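Local coordinates for protein phosphoribosylglycinamide synthetase (Anaerococcus prevotii, PDB 4DIM) that probably binds ATP and a divalent metal ion and acts as a ligase of the ATP-grasp family, at residues 53-58 / 68-73; 134-139 / 185-190; 208-213 / 240-245; 365-368 / 372-375. All coordinates share one frame; numbering follows the deposited sequence.

Four local contacts, taken in chain order, illustrate how a multidomain ATP-grasp protein is held together piecewise. Interaction 1 closes the crossover through helix 60-66 in the N-terminal parallel sheet. Interaction 2 brings helix 133-141 against strand 186-189 of the small antiparallel sheet, closing a loop that holds strands 147-150 and 161-163 and helix 166-179. Interaction 3 spans the hairpin of strands 206-219 and 223-230 and lays helix 236-253 on the large antiparallel sheet, whose strand 375-381 is entered as interaction 4 closes its short loop. The four run in series, neither nesting nor crossing. Interactions 2 and 3 both belong to the ATP-grasp domain; interactions 3 and 4 lie on opposite sides of the chain's centre.

Interaction 1: residues 53-58 / 68-73; sequences SYMDIS and KDLNLD
A small contact, mostly apolar, in which Leu70 meets Ser53 and selenomethionine Met55, joins the end of strand 51-54, at the edge of the N-terminal parallel sheet, to the loop after helix 60-66. The contact is slight, burying 87 Å² over both segments. The leucine supplies its branched end. Its CD1 methyl lies 3.6 Å from Ser53 OG and 3.9 Å from Met55 CE, so one methyl serves both partners, while Leu70 CD2 stays 3.9 Å from Ser53 OG. Met55 and Leu70 approach tip to tip, methyl against methyl, and the bend of the selenomethionine at its last torsion (chi3 62°) turns CE toward the loop. Ser53 directs its hydroxyl to the leucine because OG stands opposite its own backbone N (chi1 -167°); that meeting is one of van der Waals packing. The carbonyl O of Leu70 accepts a hydrogen bond from Arg9 NH1. Around the contact, Met55 touches Glu62 and Lys66 of helix 60-66, Ser53 touches Ile34 of the adjoining strand 32-37, and Leu72 touches both Ile34 and Leu11 of strand 9-13. In topology, strand 51-54, helix 60-66 and strand 74-76 form a beta-alpha-beta crossover linking the two outermost strands of the sheet.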
loop_
_atom_site.group_PDB
_atom_site.type_symbol
_atom_site.label_atom_id
_atom_site.label_comp_id
_atom_site.label_asym_id
_atom_site.label_seq_id
_atom_site.Cartn_x
_atom_site.Cartn_y
_atom_site.Cartn_z
ATOM N N SER A 53 7.565 20.494 10.166
ATOM C CA SER A 53 6.325 21.077 10.696
ATOM C C SER A 53 5.712 20.017 11.558
ATOM O O SER A 53 5.428 18.920 11.077
ATOM C CB SER A 53 5.384 21.524 9.578
ATOM O OG SER A 53 4.348 22.342 10.096
ATOM N N TYR A 54 5.644 20.275 12.858
ATOM C CA TYR A 54 5.173 19.281 13.784
ATOM C C TYR A 54 3.655 19.242 13.733
ATOM O O TYR A 54 3.000 20.268 13.899
ATOM C CB TYR A 54 5.723 19.553 15.180
ATOM C CG TYR A 54 7.206 19.265 15.324
ATOM C CD1 TYR A 54 8.067 20.206 15.870
ATOM C CD2 TYR A 54 7.725 18.012 15.024
ATOM C CE1 TYR A 54 9.414 19.924 16.074
ATOM C CE2 TYR A 54 9.074 17.722 15.208
ATOM C CZ TYR A 54 9.920 18.679 15.738
ATOM O OH TYR A 54 11.255 18.397 15.946
HETATM N N MSE A 55 3.100 18.064 13.413
HETATM C CA MSE A 55 1.658 17.887 13.270
HETATM C C MSE A 55 1.293 16.440 13.324
HETATM O O MSE A 55 2.066 15.608 12.866
HETATM C CB MSE A 55 1.167 18.473 11.911
HETATM C CG MSE A 55 1.903 17.889 10.663
HETATM SE SE MSE A 55 1.255 18.538 8.976
HETATM C CE MSE A 55 1.625 20.354 9.124
ATOM N N ASP A 56 0.101 16.139 13.849
ATOM C CA ASP A 56 -0.476 14.799 13.801
ATOM C C ASP A 56 -1.248 14.746 12.465
ATOM O O ASP A 56 -2.289 15.405 12.288
ATOM C CB ASP A 56 -1.351 14.482 15.022
ATOM C CG ASP A 56 -2.077 13.159 14.900
ATOM O OD1 ASP A 56 -1.504 12.210 14.264
ATOM O OD2 ASP A 56 -3.219 13.061 15.421
ATOM N N ILE A 57 -0.670 14.001 11.520
ATOM C CA ILE A 57 -1.153 13.883 10.146
ATOM C C ILE A 57 -2.451 13.040 10.031
ATOM O O ILE A 57 -3.149 13.105 9.016
ATOM C CB ILE A 57 -0.044 13.334 9.216
ATOM C CG1 ILE A 57 0.262 11.809 9.456
ATOM C CG2 ILE A 57 1.221 14.240 9.294
ATOM C CD1 ILE A 57 1.244 11.208 8.418
ATOM N N SER A 58 -2.780 12.280 11.069
ATOM C CA SER A 58 -4.011 11.508 11.121
ATOM C C SER A 58 -5.208 12.381 11.552
ATOM O O SER A 58 -6.338 11.888 11.584
ATOM C CB SER A 58 -3.835 10.350 12.101
ATOM O OG SER A 58 -3.739 10.843 13.426
ATOM N N LYS A 68 -2.227 26.563 6.513
ATOM C CA LYS A 68 -2.593 27.875 5.984
ATOM C C LYS A 68 -1.388 28.826 5.934
ATOM O O LYS A 68 -1.245 29.584 4.963
ATOM C CB LYS A 68 -3.754 28.494 6.789
ATOM C CG LYS A 68 -5.141 28.197 6.162
ATOM C CD LYS A 68 -5.448 29.044 4.876
ATOM C CE LYS A 68 -6.741 28.643 4.189
ATOM N NZ LYS A 68 -6.802 29.091 2.769
ATOM N N ASP A 69 -0.484 28.725 6.938
ATOM C CA ASP A 69 0.707 29.565 7.000
ATOM C C ASP A 69 1.980 28.828 6.516
ATOM O O ASP A 69 3.061 29.372 6.700
ATOM C CB ASP A 69 0.879 30.103 8.428
ATOM C CG ASP A 69 -0.302 30.949 8.911
ATOM O OD1 ASP A 69 -0.339 32.174 8.593
ATOM O OD2 ASP A 69 -1.185 30.396 9.603
ATOM N N LEU A 70 1.869 27.674 5.798
ATOM C CA LEU A 70 3.059 26.967 5.307
ATOM C C LEU A 70 3.431 27.286 3.835
ATOM O O LEU A 70 4.470 26.804 3.371
ATOM C CB LEU A 70 2.933 25.443 5.504
ATOM C CG LEU A 70 2.972 24.954 6.980
ATOM C CD1 LEU A 70 2.841 23.469 7.046
ATOM C CD2 LEU A 70 4.240 25.426 7.730
ATOM N N ASN A 71 2.672 28.142 3.125
ATOM C CA ASN A 71 3.070 28.609 1.790
ATOM C C ASN A 71 3.326 27.448 0.823
ATOM O O ASN A 71 4.263 27.488 0.018
ATOM C CB ASN A 71 4.340 29.478 1.920
ATOM C CG ASN A 71 4.158 30.888 1.495
ATOM O OD1 ASN A 71 3.634 31.690 2.252
ATOM N ND2 ASN A 71 4.623 31.235 0.301
ATOM N N LEU A 72 2.454 26.453 0.852
ATOM C CA LEU A 72 2.654 25.282 0.012
ATOM C C LEU A 72 2.250 25.461 -1.447
ATOM O O LEU A 72 1.356 26.232 -1.786
ATOM C CB LEU A 72 1.871 24.089 0.571
ATOM C CG LEU A 72 2.068 23.787 2.047
ATOM C CD1 LEU A 72 1.243 22.631 2.422
ATOM C CD2 LEU A 72 3.531 23.577 2.381
ATOM N N ASP A 73 2.929 24.702 -2.306
ATOM C CA ASP A 73 2.625 24.554 -3.728
ATOM C C ASP A 73 1.917 23.215 -3.935
ATOM O O ASP A 73 1.064 23.122 -4.817
ATOM C CB ASP A 73 3.883 24.672 -4.590
ATOM C CG ASP A 73 4.364 26.105 -4.625
ATOM O OD1 ASP A 73 3.629 26.962 -5.169
ATOM O OD2 ASP A 73 5.430 26.387 -4.027
#

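Interaction 2: residues 134-139 / 185-190; sequences NELKNA and CIVEEF
Leu136 and Ala139, three residues apart on helix 133-141, both pack against Val187 of strand 186-189, a compact example of two helix residues sharing one strand residue. Apolar contacts carry the whole interface. Leu136 CD1 meets Val187 CB at 3.7 Å and sits 3.9 Å from Val187 CG2, so the leucine methyl lies against the fork of the valine, the two side chains crossing at a slant. One turn further, Ala139 CB touches Val187 CG1 at 3.9 Å. Placed between its backbone N and carbonyl carbon (chi1 63°), CG1 is the branch that faces the alanine, while Leu136 CD1 reaches both branches. Polar interactions belong to the surroundings: the backbone of Val187 pairs with Phe128 on strand 127-128, and Glu189 forms a salt bridge with Arg126. Further apolar neighbours close the core, Phe173 of helix 166-179 beside Leu136, and Val147 and Phe128 beside Val187. With three buried hydrocarbon side chains meeting through aliphatic carbons, the contact depends on shape and burial rather than on directional bonds, as expected of the hydrophobic core between helices and sheet in an ATP-grasp subdomain.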
loop_
_atom_site.group_PDB
_atom_site.type_symbol
_atom_site.label_atom_id
_atom_site.label_comp_id
_atom_site.label_asym_id
_atom_site.label_seq_id
_atom_site.Cartn_x
_atom_site.Cartn_y
_atom_site.Cartn_z
ATOM N N ASN A 134 -34.406 -13.325 9.432
ATOM C CA ASN A 134 -35.133 -13.190 8.168
ATOM C C ASN A 134 -34.326 -12.373 7.170
ATOM O O ASN A 134 -34.277 -12.733 5.996
ATOM C CB ASN A 134 -36.502 -12.538 8.403
ATOM C CG ASN A 134 -37.395 -13.357 9.309
ATOM O OD1 ASN A 134 -37.467 -13.147 10.540
ATOM N ND2 ASN A 134 -38.091 -14.310 8.713
ATOM N N GLU A 135 -33.692 -11.275 7.629
ATOM C CA GLU A 135 -32.835 -10.447 6.769
ATOM C C GLU A 135 -31.555 -11.246 6.317
ATOM O O GLU A 135 -31.026 -10.962 5.245
ATOM C CB GLU A 135 -32.436 -9.121 7.462
ATOM C CG GLU A 135 -33.422 -7.963 7.362
ATOM C CD GLU A 135 -32.987 -6.732 8.149
ATOM O OE1 GLU A 135 -31.810 -6.309 8.006
ATOM O OE2 GLU A 135 -33.818 -6.202 8.926
ATOM N N LEU A 136 -31.095 -12.257 7.124
ATOM C CA LEU A 136 -29.927 -13.099 6.825
ATOM C C LEU A 136 -30.173 -13.902 5.556
ATOM O O LEU A 136 -29.382 -13.835 4.617
ATOM C CB LEU A 136 -29.606 -14.065 8.004
ATOM C CG LEU A 136 -28.258 -14.852 7.933
ATOM C CD1 LEU A 136 -27.069 -13.918 7.736
ATOM C CD2 LEU A 136 -28.015 -15.713 9.187
ATOM N N LYS A 137 -31.298 -14.622 5.512
ATOM C CA LYS A 137 -31.697 -15.448 4.365
ATOM C C LYS A 137 -32.028 -14.554 3.140
ATOM O O LYS A 137 -31.706 -14.931 2.006
ATOM C CB LYS A 137 -32.885 -16.331 4.749
ATOM C CG LYS A 137 -32.555 -17.356 5.845
ATOM C CD LYS A 137 -33.740 -17.639 6.785
ATOM C CE LYS A 137 -33.330 -18.454 7.994
ATOM N NZ LYS A 137 -34.437 -18.598 8.985
ATOM N N ASN A 138 -32.635 -13.359 3.369
ATOM C CA ASN A 138 -32.909 -12.390 2.287
ATOM C C ASN A 138 -31.582 -11.978 1.656
ATOM O O ASN A 138 -31.447 -11.974 0.427
ATOM C CB ASN A 138 -33.648 -11.156 2.829
ATOM C CG ASN A 138 -33.757 -9.997 1.858
ATOM O OD1 ASN A 138 -33.886 -10.175 0.635
ATOM N ND2 ASN A 138 -33.742 -8.774 2.386
ATOM N N ALA A 139 -30.599 -11.651 2.525
ATOM C CA ALA A 139 -29.244 -11.287 2.117
ATOM C C ALA A 139 -28.543 -12.450 1.389
ATOM O O ALA A 139 -27.841 -12.171 0.425
ATOM C CB ALA A 139 -28.415 -10.856 3.329
ATOM N N CYS A 185 -25.199 -7.074 12.378
ATOM C CA CYS A 185 -24.207 -8.014 11.931
ATOM C C CYS A 185 -23.849 -7.729 10.468
ATOM O O CYS A 185 -24.594 -7.054 9.746
ATOM C CB CYS A 185 -24.800 -9.416 12.062
ATOM S SG CYS A 185 -23.821 -10.538 13.067
ATOM N N ILE A 186 -22.747 -8.316 10.008
ATOM C CA ILE A 186 -22.391 -8.243 8.613
ATOM C C ILE A 186 -22.236 -9.673 8.166
ATOM O O ILE A 186 -21.552 -10.476 8.807
ATOM C CB ILE A 186 -21.174 -7.326 8.288
ATOM C CG1 ILE A 186 -21.650 -5.850 8.335
ATOM C CG2 ILE A 186 -20.587 -7.613 6.893
ATOM C CD1 ILE A 186 -20.584 -4.821 8.341
ATOM N N VAL A 187 -22.987 -10.010 7.130
ATOM C CA VAL A 187 -22.850 -11.291 6.444
ATOM C C VAL A 187 -22.151 -10.912 5.134
ATOM O O VAL A 187 -22.616 -10.026 4.402
ATOM C CB VAL A 187 -24.153 -12.128 6.276
ATOM C CG1 VAL A 187 -25.202 -11.415 5.413
ATOM C CG2 VAL A 187 -23.823 -13.495 5.700
ATOM N N GLU A 188 -20.967 -11.456 4.923
ATOM C CA GLU A 188 -20.173 -11.107 3.737
ATOM C C GLU A 188 -19.684 -12.342 3.034
ATOM O O GLU A 188 -19.315 -13.317 3.683
ATOM C CB GLU A 188 -18.978 -10.227 4.154
ATOM C CG GLU A 188 -18.162 -9.701 3.000
ATOM C CD GLU A 188 -17.057 -8.757 3.392
ATOM O OE1 GLU A 188 -16.028 -9.243 3.916
ATOM O OE2 GLU A 188 -17.192 -7.545 3.116
ATOM N N GLU A 189 -19.614 -12.275 1.701
ATOM C CA GLU A 189 -19.064 -13.366 0.890
ATOM C C GLU A 189 -17.634 -13.639 1.298
ATOM O O GLU A 189 -16.828 -12.703 1.451
ATOM C CB GLU A 189 -19.070 -13.008 -0.600
ATOM C CG GLU A 189 -20.437 -12.868 -1.241
ATOM C CD GLU A 189 -20.341 -12.549 -2.720
ATOM O OE1 GLU A 189 -20.996 -13.244 -3.530
ATOM O OE2 GLU A 189 -19.627 -11.582 -3.068
ATOM N N PHE A 190 -17.311 -14.911 1.467
ATOM C CA PHE A 190 -15.967 -15.328 1.800
ATOM C C PHE A 190 -15.304 -15.762 0.501
ATOM O O PHE A 190 -15.743 -16.735 -0.121
ATOM C CB PHE A 190 -15.982 -16.437 2.859
ATOM C CG PHE A 190 -14.606 -16.779 3.390
ATOM C CD1 PHE A 190 -13.748 -15.783 3.841
ATOM C CD2 PHE A 190 -14.157 -18.090 3.409
ATOM C CE1 PHE A 190 -12.457 -16.092 4.264
ATOM C CE2 PHE A 190 -12.876 -18.398 3.857
ATOM C CZ PHE A 190 -12.032 -17.398 4.282
#

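Interaction 3: residues 208-213 / 240-245; sequences LFVMPH and EKTKTE
Val210 of strand 208-213 is the first residue to meet helix 240-245, and it does so broadly. Its CB lies 3.8 Å from Lys243 CG, and its CG1, opposite the backbone N (chi1 -172°), comes within 4.2 Å of Thr242 CG2, so the valine is set over two consecutive helical residues. The carbonyl of the same residue is brushed by the lysine: Val210 O is 3.6 Å from Lys243 CE, where the extended chain runs past on its way to Glu240. There Lys243 NZ and Glu240 OE2 form a salt bridge within the helix whose hydrogen bond is weak, 3.4 Å. Here the principle of helix-on-sheet packing is plain. Helix 236-253, which connects strands 223-230 and 258-267, covers one face of the large antiparallel sheet of the ATP-grasp fold, and the axes of the segments 208-213 and 240-245 approach to 8.3 Å, their N-to-C directions 128° apart. Met211 turns its side chain to the other face, against Asn292 and Tyr293 of helix 285-293. Pro212 then faces the helix again: its CG touches Thr242 CG2 at 4.0 Å, and the two side chains pass one another running opposite ways. The threonine offers this methyl because its hydroxyl is turned back to its own helix, where OG1 hydrogen-bonds Ile238 O.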
loop_
_atom_site.group_PDB
_atom_site.type_symbol
_atom_site.label_atom_id
_atom_site.label_comp_id
_atom_site.label_asym_id
_atom_site.label_seq_id
_atom_site.Cartn_x
_atom_site.Cartn_y
_atom_site.Cartn_z
ATOM N N LEU A 208 -2.867 5.800 -16.212
ATOM C CA LEU A 208 -1.645 5.563 -16.979
ATOM C C LEU A 208 -1.318 4.091 -17.073
ATOM O O LEU A 208 -0.878 3.606 -18.121
ATOM C CB LEU A 208 -0.484 6.290 -16.303
ATOM C CG LEU A 208 -0.681 7.812 -16.140
ATOM C CD1 LEU A 208 0.598 8.474 -15.730
ATOM C CD2 LEU A 208 -1.244 8.457 -17.408
ATOM N N PHE A 209 -1.486 3.387 -15.974
ATOM C CA PHE A 209 -1.216 1.964 -15.961
ATOM C C PHE A 209 -1.897 1.255 -14.793
ATOM O O PHE A 209 -2.414 1.874 -13.878
ATOM C CB PHE A 209 0.314 1.716 -15.890
ATOM C CG PHE A 209 0.945 2.177 -14.601
ATOM C CD1 PHE A 209 0.940 1.370 -13.482
ATOM C CD2 PHE A 209 1.563 3.410 -14.518
ATOM C CE1 PHE A 209 1.507 1.802 -12.301
ATOM C CE2 PHE A 209 2.097 3.849 -13.324
ATOM C CZ PHE A 209 2.077 3.036 -12.228
ATOM N N VAL A 210 -1.890 -0.056 -14.863
ATOM C CA VAL A 210 -2.267 -0.963 -13.797
ATOM C C VAL A 210 -1.185 -2.039 -13.838
ATOM O O VAL A 210 -0.988 -2.694 -14.868
ATOM C CB VAL A 210 -3.703 -1.520 -13.828
ATOM C CG1 VAL A 210 -3.996 -2.290 -12.553
ATOM C CG2 VAL A 210 -4.714 -0.395 -13.987
HETATM N N MSE A 211 -0.398 -2.114 -12.759
HETATM C CA MSE A 211 0.690 -3.065 -12.681
HETATM C C MSE A 211 0.423 -4.127 -11.606
HETATM O O MSE A 211 0.759 -3.908 -10.446
HETATM C CB MSE A 211 2.009 -2.341 -12.375
HETATM C CG MSE A 211 3.247 -3.260 -12.526
HETATM SE SE MSE A 211 4.798 -2.476 -11.685
HETATM C CE MSE A 211 4.303 -2.872 -9.992
ATOM N N PRO A 212 -0.038 -5.330 -12.000
ATOM C CA PRO A 212 -0.184 -6.417 -11.017
ATOM C C PRO A 212 1.151 -6.809 -10.391
ATOM O O PRO A 212 2.198 -6.613 -10.986
ATOM C CB PRO A 212 -0.780 -7.569 -11.850
ATOM C CG PRO A 212 -1.451 -6.888 -12.985
ATOM C CD PRO A 212 -0.616 -5.706 -13.307
ATOM N N HIS A 213 1.116 -7.291 -9.154
ATOM C CA HIS A 213 2.348 -7.708 -8.485
ATOM C C HIS A 213 2.095 -8.796 -7.449
ATOM O O HIS A 213 0.985 -8.963 -6.912
ATOM C CB HIS A 213 3.119 -6.528 -7.846
ATOM C CG HIS A 213 2.311 -5.664 -6.944
ATOM N ND1 HIS A 213 2.049 -6.035 -5.632
ATOM C CD2 HIS A 213 1.771 -4.442 -7.176
ATOM C CE1 HIS A 213 1.296 -5.073 -5.137
ATOM N NE2 HIS A 213 1.126 -4.076 -6.026
ATOM N N GLU A 240 -5.300 -8.526 -17.610
ATOM C CA GLU A 240 -6.271 -7.627 -18.248
ATOM C C GLU A 240 -7.529 -7.478 -17.448
ATOM O O GLU A 240 -8.120 -6.403 -17.447
ATOM C CB GLU A 240 -6.622 -8.127 -19.639
ATOM C CG GLU A 240 -5.450 -8.090 -20.609
ATOM C CD GLU A 240 -4.630 -6.807 -20.697
ATOM O OE1 GLU A 240 -5.209 -5.736 -21.011
ATOM O OE2 GLU A 240 -3.396 -6.884 -20.475
ATOM N N LYS A 241 -7.962 -8.558 -16.785
ATOM C CA LYS A 241 -9.104 -8.507 -15.881
ATOM C C LYS A 241 -8.820 -7.556 -14.693
ATOM O O LYS A 241 -9.737 -6.899 -14.234
ATOM C CB LYS A 241 -9.448 -9.910 -15.385
ATOM C CG LYS A 241 -10.363 -10.673 -16.318
ATOM C CD LYS A 241 -10.485 -12.140 -15.903
ATOM C CE LYS A 241 -11.304 -12.965 -16.877
ATOM N NZ LYS A 241 -11.025 -14.406 -16.719
ATOM N N THR A 242 -7.567 -7.476 -14.232
ATOM C CA THR A 242 -7.121 -6.607 -13.135
ATOM C C THR A 242 -7.144 -5.135 -13.610
ATOM O O THR A 242 -7.643 -4.249 -12.897
ATOM C CB THR A 242 -5.714 -7.072 -12.641
ATOM O OG1 THR A 242 -5.849 -8.365 -12.066
ATOM C CG2 THR A 242 -5.108 -6.179 -11.601
ATOM N N LYS A 243 -6.624 -4.889 -14.810
ATOM C CA LYS A 243 -6.644 -3.575 -15.449
ATOM C C LYS A 243 -8.085 -3.075 -15.575
ATOM O O LYS A 243 -8.367 -1.908 -15.314
ATOM C CB LYS A 243 -5.982 -3.630 -16.862
ATOM C CG LYS A 243 -4.441 -3.671 -16.838
ATOM C CD LYS A 243 -3.756 -3.963 -18.149
ATOM C CE LYS A 243 -2.254 -4.080 -17.946
ATOM N NZ LYS A 243 -1.521 -4.335 -19.229
ATOM N N THR A 244 -8.998 -3.986 -15.911
ATOM C CA THR A 244 -10.389 -3.649 -16.053
ATOM C C THR A 244 -11.011 -3.254 -14.722
ATOM O O THR A 244 -11.681 -2.218 -14.673
ATOM C CB THR A 244 -11.158 -4.805 -16.684
ATOM O OG1 THR A 244 -10.753 -4.914 -18.059
ATOM C CG2 THR A 244 -12.679 -4.607 -16.603
ATOM N N GLU A 245 -10.866 -4.089 -13.667
ATOM C CA GLU A 245 -11.513 -3.790 -12.383
ATOM C C GLU A 245 -10.888 -2.583 -11.716
ATOM O O GLU A 245 -11.619 -1.800 -11.118
ATOM C CB GLU A 245 -11.474 -4.981 -11.415
ATOM C CG GLU A 245 -12.273 -6.205 -11.811
ATOM C CD GLU A 245 -13.664 -5.973 -12.372
ATOM O OE1 GLU A 245 -14.558 -5.623 -11.575
ATOM O OE2 GLU A 245 -13.874 -6.179 -13.591
#

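Interaction 4: residues 365-368 / 372-375; sequences KKFE and DCIG
A buried carboxylate gripped at both oxygens by its own loop is the striking feature here: Asp372 takes a lysine on one oxygen and backbone N-H groups on the other. Lys365 NZ donates to Asp372 OD1 at 3.0 Å, a salt bridge that uses the syn lone pair. The lysine reaches it by curling, its chain bent at both chi3 (71°) and chi4, so that CB, CD and CE also curve round OD1. Glu368 N binds Asp372 OD2 at 3.3 Å, meeting it on the anti side and 32° out of the carboxylate plane; OD2 also accepts from Asn369 N, its strongest partner outside the two segments. Both oxygens are thus engaged, which probably restrains the rotation of the carboxylate. Glu368 joins this network through a long salt bridge of its OE2 with Lys365 NZ, 3.9 Å. Its OE2 is also 4.5 Å from Asp372 OD2, a like-charge approach that the lysine probably offsets. The apolar side belongs to Phe367, whose CD2 lies 3.7 Å from Asp372 CB with ring and carboxylate planes 80° apart. Cys373 SG is 3.9 Å from Phe367 CE2, in an oblique sulfur-aromatic contact. The Phe367 side chain also meets the Tyr218 ring and packs on Val224 and Val226 of strand 223-230. This is a tight loop between strands 363-364 and 375-381, closed by a side-chain carboxylate on preceding backbone N-H groups.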
loop_
_atom_site.group_PDB
_atom_site.type_symbol
_atom_site.label_atom_id
_atom_site.label_comp_id
_atom_site.label_asym_id
_atom_site.label_seq_id
_atom_site.Cartn_x
_atom_site.Cartn_y
_atom_site.Cartn_z
ATOM N N LYS A 365 14.757 -8.485 17.227
ATOM C CA LYS A 365 13.617 -9.200 17.792
ATOM C C LYS A 365 13.128 -10.269 16.826
ATOM O O LYS A 365 12.778 -9.930 15.699
ATOM C CB LYS A 365 12.462 -8.224 18.103
ATOM C CG LYS A 365 12.563 -7.518 19.447
ATOM C CD LYS A 365 11.491 -6.427 19.608
ATOM C CE LYS A 365 10.066 -6.936 19.781
ATOM N NZ LYS A 365 9.091 -6.226 18.894
ATOM N N LYS A 366 13.049 -11.546 17.289
ATOM C CA LYS A 366 12.489 -12.667 16.521
ATOM C C LYS A 366 11.200 -12.167 15.858
ATOM O O LYS A 366 10.254 -11.784 16.548
ATOM C CB LYS A 366 12.226 -13.874 17.443
ATOM C CG LYS A 366 11.749 -15.136 16.726
ATOM C CD LYS A 366 10.465 -15.695 17.356
ATOM C CE LYS A 366 10.000 -16.997 16.741
ATOM N NZ LYS A 366 10.783 -18.180 17.216
ATOM N N PHE A 367 11.230 -12.072 14.529
ATOM C CA PHE A 367 10.195 -11.479 13.687
ATOM C C PHE A 367 8.766 -11.870 14.033
ATOM O O PHE A 367 8.404 -13.047 14.034
ATOM C CB PHE A 367 10.437 -11.802 12.215
ATOM C CG PHE A 367 9.631 -10.951 11.274
ATOM C CD1 PHE A 367 8.560 -11.483 10.579
ATOM C CD2 PHE A 367 9.969 -9.625 11.050
ATOM C CE1 PHE A 367 7.831 -10.698 9.689
ATOM C CE2 PHE A 367 9.246 -8.846 10.151
ATOM C CZ PHE A 367 8.171 -9.384 9.488
ATOM N N GLU A 368 7.964 -10.826 14.292
ATOM C CA GLU A 368 6.539 -10.887 14.619
ATOM C C GLU A 368 5.769 -9.782 13.832
ATOM O O GLU A 368 4.685 -10.081 13.328
ATOM C CB GLU A 368 6.281 -10.815 16.159
ATOM C CG GLU A 368 7.207 -9.909 16.972
ATOM C CD GLU A 368 7.248 -10.168 18.470
ATOM O OE1 GLU A 368 6.177 -10.412 19.074
ATOM O OE2 GLU A 368 8.358 -10.091 19.046
ATOM N N ASP A 372 10.105 -5.130 13.009
ATOM C CA ASP A 372 11.189 -6.051 13.346
ATOM C C ASP A 372 12.091 -6.376 12.108
ATOM O O ASP A 372 12.962 -7.244 12.225
ATOM C CB ASP A 372 10.623 -7.362 13.940
ATOM C CG ASP A 372 9.761 -7.179 15.161
ATOM O OD1 ASP A 372 10.189 -6.454 16.085
ATOM O OD2 ASP A 372 8.663 -7.774 15.203
ATOM N N CYS A 373 11.897 -5.695 10.936
ATOM C CA CYS A 373 12.731 -5.921 9.746
ATOM C C CYS A 373 14.134 -5.402 10.031
ATOM O O CYS A 373 14.280 -4.309 10.599
ATOM C CB CYS A 373 12.148 -5.239 8.504
ATOM S SG CYS A 373 10.595 -5.957 7.879
ATOM N N ILE A 374 15.156 -6.188 9.639
ATOM C CA ILE A 374 16.579 -5.834 9.774
ATOM C C ILE A 374 17.008 -4.946 8.591
ATOM O O ILE A 374 17.882 -4.090 8.734
ATOM C CB ILE A 374 17.449 -7.109 9.890
ATOM C CG1 ILE A 374 17.168 -7.814 11.241
ATOM C CG2 ILE A 374 18.952 -6.814 9.703
ATOM C CD1 ILE A 374 16.102 -8.908 11.179
ATOM N N GLY A 375 16.388 -5.147 7.445
ATOM C CA GLY A 375 16.707 -4.372 6.258
ATOM C C GLY A 375 15.862 -4.794 5.090
ATOM O O GLY A 375 14.813 -5.422 5.268
#